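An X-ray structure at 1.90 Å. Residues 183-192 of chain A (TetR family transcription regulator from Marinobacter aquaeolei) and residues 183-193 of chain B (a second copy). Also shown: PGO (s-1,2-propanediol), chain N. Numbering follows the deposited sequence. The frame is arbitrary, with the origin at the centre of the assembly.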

# COMPACT_ATOMS: atom_id res chain seq x y z
N ASN A 183 16.19 6.84 5.32
CA ASN A 183 16.54 8.24 5.40
C ASN A 183 15.37 9.12 5.06
O ASN A 183 15.14 10.12 5.70
CB ASN A 183 17.75 8.61 4.51
CG ASN A 183 19.02 7.91 4.90
OD1 ASN A 183 19.18 7.44 6.04
ND2 ASN A 183 19.96 7.85 3.92
N MSE A 184 14.64 8.74 4.03
CA MSE A 184 13.48 9.45 3.59
C MSE A 184 12.31 9.38 4.59
O MSE A 184 11.66 10.40 4.86
CB MSE A 184 13.08 8.94 2.18
CG MSE A 184 14.15 9.20 1.17
SE MSE A 184 13.85 8.22 -0.48
CE MSE A 184 12.47 9.41 -1.19
N ALA A 185 12.06 8.21 5.16
CA ALA A 185 11.05 8.05 6.21
C ALA A 185 11.38 8.91 7.40
O ALA A 185 10.51 9.59 7.94
CB ALA A 185 10.89 6.51 6.65
N TRP A 186 12.64 8.91 7.81
CA TRP A 186 13.06 9.77 8.93
C TRP A 186 12.82 11.25 8.61
O TRP A 186 12.19 11.97 9.41
CB TRP A 186 14.54 9.54 9.30
CG TRP A 186 14.94 10.47 10.32
CD1 TRP A 186 15.66 11.61 10.16
CD2 TRP A 186 14.59 10.41 11.69
NE1 TRP A 186 15.80 12.26 11.36
CE2 TRP A 186 15.14 11.55 12.32
CE3 TRP A 186 13.83 9.51 12.47
CZ2 TRP A 186 14.98 11.81 13.69
CZ3 TRP A 186 13.70 9.75 13.84
CH2 TRP A 186 14.27 10.91 14.42
N ASP A 187 13.32 11.74 7.46
CA ASP A 187 13.07 13.14 7.07
C ASP A 187 11.58 13.51 7.07
O ASP A 187 11.20 14.62 7.46
CB ASP A 187 13.71 13.50 5.70
CG ASP A 187 15.21 13.59 5.75
OD1 ASP A 187 15.75 13.74 6.90
OD2 ASP A 187 15.85 13.56 4.66
N ALA A 188 10.74 12.60 6.63
CA ALA A 188 9.31 12.81 6.61
C ALA A 188 8.74 13.07 8.00
O ALA A 188 7.91 13.98 8.18
CB ALA A 188 8.62 11.59 6.02
N VAL A 189 9.19 12.29 8.98
CA VAL A 189 8.61 12.38 10.33
C VAL A 189 9.34 13.29 11.28
O VAL A 189 8.76 13.66 12.31
CB VAL A 189 8.38 11.03 10.98
CG1 VAL A 189 7.49 10.17 10.11
CG2 VAL A 189 9.70 10.34 11.37
N ALA A 190 10.56 13.66 10.94
CA ALA A 190 11.43 14.47 11.81
C ALA A 190 10.97 15.95 11.92
O ALA A 190 10.68 16.65 10.91
CB ALA A 190 12.95 14.39 11.33
N ASP A 191 10.87 16.43 13.14
CA ASP A 191 10.48 17.83 13.35
C ASP A 191 11.63 18.75 12.99
O ASP A 191 12.75 18.50 13.41
CB ASP A 191 10.13 18.10 14.80
CG ASP A 191 9.43 19.45 14.96
OD1 ASP A 191 10.06 20.50 14.73
OD2 ASP A 191 8.23 19.43 15.21
N ARG A 192 11.37 19.80 12.21
CA ARG A 192 12.43 20.75 11.79
C ARG A 192 12.54 22.06 12.60
O ARG A 192 11.55 22.72 12.91
CB ARG A 192 12.22 21.13 10.33
CG ARG A 192 12.10 19.97 9.37
CD ARG A 192 13.25 18.99 9.50
NE ARG A 192 13.04 17.78 8.67
CZ ARG A 192 13.24 17.73 7.36
NH1 ARG A 192 13.64 18.81 6.68
NH2 ARG A 192 13.04 16.60 6.71
N ASN B 183 3.50 18.28 3.19
CA ASN B 183 4.77 18.75 3.79
C ASN B 183 5.70 17.59 4.25
O ASN B 183 6.90 17.66 4.11
CB ASN B 183 4.51 19.70 4.95
CG ASN B 183 3.95 21.05 4.47
OD1 ASN B 183 4.13 21.43 3.31
ND2 ASN B 183 3.24 21.74 5.33
N MSE B 184 5.09 16.52 4.74
CA MSE B 184 5.81 15.32 5.12
C MSE B 184 6.39 14.62 3.89
O MSE B 184 7.57 14.17 3.92
CB MSE B 184 4.94 14.39 5.96
CG MSE B 184 4.61 15.03 7.31
SE MSE B 184 3.39 14.03 8.33
CE MSE B 184 4.68 12.59 8.99
N ALA B 185 5.59 14.52 2.82
CA ALA B 185 6.04 13.89 1.57
C ALA B 185 7.18 14.67 0.97
O ALA B 185 8.19 14.07 0.54
CB ALA B 185 4.89 13.75 0.55
N TRP B 186 7.10 16.00 0.99
CA TRP B 186 8.17 16.84 0.50
C TRP B 186 9.43 16.65 1.32
O TRP B 186 10.48 16.39 0.78
CB TRP B 186 7.77 18.32 0.51
CG TRP B 186 8.94 19.20 0.11
CD1 TRP B 186 9.73 19.94 0.94
CD2 TRP B 186 9.44 19.43 -1.21
NE1 TRP B 186 10.68 20.59 0.22
CE2 TRP B 186 10.55 20.27 -1.09
CE3 TRP B 186 9.11 18.92 -2.48
CZ2 TRP B 186 11.33 20.66 -2.19
CZ3 TRP B 186 9.87 19.28 -3.56
CH2 TRP B 186 10.96 20.16 -3.42
N ASP B 187 9.32 16.71 2.64
CA ASP B 187 10.46 16.46 3.50
C ASP B 187 11.11 15.09 3.20
O ASP B 187 12.35 14.96 3.18
CB ASP B 187 10.06 16.56 4.94
CG ASP B 187 9.95 18.01 5.45
OD1 ASP B 187 10.24 18.98 4.75
OD2 ASP B 187 9.54 18.18 6.60
N ALA B 188 10.28 14.07 2.95
CA ALA B 188 10.80 12.75 2.59
C ALA B 188 11.72 12.78 1.33
O ALA B 188 12.80 12.18 1.33
CB ALA B 188 9.64 11.77 2.34
N VAL B 189 11.27 13.47 0.28
CA VAL B 189 11.96 13.49 -1.01
C VAL B 189 13.00 14.60 -1.21
O VAL B 189 13.83 14.51 -2.14
CB VAL B 189 10.97 13.49 -2.21
CG1 VAL B 189 9.98 12.29 -2.09
CG2 VAL B 189 10.25 14.84 -2.36
N ALA B 190 12.90 15.64 -0.40
CA ALA B 190 13.68 16.87 -0.62
C ALA B 190 15.14 16.69 -0.20
O ALA B 190 15.45 16.09 0.84
CB ALA B 190 13.04 18.05 0.16
N ASP B 191 16.05 17.20 -1.02
CA ASP B 191 17.47 17.13 -0.76
C ASP B 191 17.73 18.18 0.31
O ASP B 191 17.39 19.33 0.09
CB ASP B 191 18.16 17.48 -2.07
CG ASP B 191 19.67 17.35 -2.02
OD1 ASP B 191 20.31 17.51 -0.97
OD2 ASP B 191 20.23 17.15 -3.11
N ARG B 192 18.31 17.81 1.45
CA ARG B 192 18.56 18.79 2.56
C ARG B 192 19.93 19.47 2.50
O ARG B 192 20.27 20.25 3.38
CB ARG B 192 18.43 18.09 3.92
CG ARG B 192 17.06 17.42 4.05
CD ARG B 192 16.83 16.74 5.42
NE ARG B 192 16.94 17.71 6.48
CZ ARG B 192 16.94 17.41 7.78
NH1 ARG B 192 16.81 16.16 8.20
NH2 ARG B 192 17.06 18.39 8.66
N ARG B 193 20.69 19.21 1.44
CA ARG B 193 22.01 19.87 1.32
C ARG B 193 21.79 21.38 1.24
O ARG B 193 20.92 21.85 0.45
CB ARG B 193 22.82 19.33 0.14
CG ARG B 193 23.36 17.90 0.36
CD ARG B 193 24.06 17.32 -0.85
NE ARG B 193 23.13 17.00 -1.93
CZ ARG B 193 23.49 16.52 -3.12
NH1 ARG B 193 24.77 16.29 -3.40
NH2 ARG B 193 22.56 16.28 -4.05
C1 PGO N . 14.08 22.69 0.99
C2 PGO N . 13.92 22.09 2.38
C3 PGO N . 14.88 20.94 2.59
O1 PGO N . 13.45 21.85 0.00
O2 PGO N . 12.56 21.63 2.56
O HOH W 1 17.50 15.05 10.89
O HOH W 2 13.95 16.81 3.52
O HOH W 3 12.94 19.44 3.89

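Close approach of two helices is favoured by a small residue at their crossing, and the ends of two helices from a TetR family regulator and its second copy illustrate the rule. In each chain residues 183-189 are helical, continuing a helix that begins earlier, and A190(A) and A190(B) are the first residues to leave helical phi/psi. The last turn is closed by A190(A) N to W186(A) O and A190(B) N to W186(B) O, each 2.8 Å, after which the backbone runs extended towards R192(A) and R192(B). The helix axes approach to 6.9 Å, with 140° between their N-to-C directions, so the two run in roughly opposing senses. The crossing centres on A188(A) and A188(B), whose CA atoms are 4.3 Å apart.

So short a separation brings backbone against backbone. A188(B) CA lies 3.4 Å from M184(A) O and A188(A) CA lies 3.5 Å from M184(B) O, a reciprocal pair of CA-H...O contacts. These carbonyls still accept their helical bonds, A188(A) N to M184(A) O at 3.0 Å and A188(B) N to M184(B) O at 2.9 Å, so the interhelical contacts supplement the helix rather than compete with it. Alanine suits this position: its CB points sideways, and A188(A) CB meets A188(B) CB at 3.8 Å with no longer side chain to hold the backbones apart.

Around this centre lies an apolar layer. The selenomethionines M184(A) and M184(B) share the same m, t, p rotamers, and each reaches across to the other chain's valine: M184(A) CE is 3.9 Å from V189(B) CG1, and V189(A) CG1 is 3.9 Å from M184(B) CE. The long, flexible side chain makes this possible even though the CA-to-CB bond of each valine points away from the partner. Both pairs are buried, as suits their apolar character.

At the exposed border of the contact R192(A) and R192(B) can keep their charge near solvent while reaching D187(A) and D187(B); D187(A) is buried, and its carboxylate is satisfied by the arginine of the partner and by a hydrogen bond elsewhere in the structure. Here the symmetry breaks. Both aspartates point toward the other stretch, as do both arginines, but the arginines adopt different rotamers. R192(B) NH1 donates to D187(A) OD1 at 2.9 Å in a salt bridge, the oxygen lying near the guanidinium plane. R192(A) instead folds back onto its own helix, where R192(A) NH2 donates to D187(A) O at 2.8 Å. Its salt bridge to the partner is long, R192(A) NH2 to D187(B) OD2 at 3.8 Å, with the oxygen well out of the guanidinium plane, so charge alone acts there.

The two guanidiniums stack, centres 3.7 Å apart and planes at 13°. R192(A) NH1 and R192(B) NE, 3.5 Å apart, are both donors and form no hydrogen bond; the nearby carboxylates offset the like charges. D187(B) CG lies over the face of the R192(A) guanidinium opposite R192(B). Water 3 completes the link between chains, accepting from R192(A) NH1 and donating to D187(B) OD1, both at 2.9 Å.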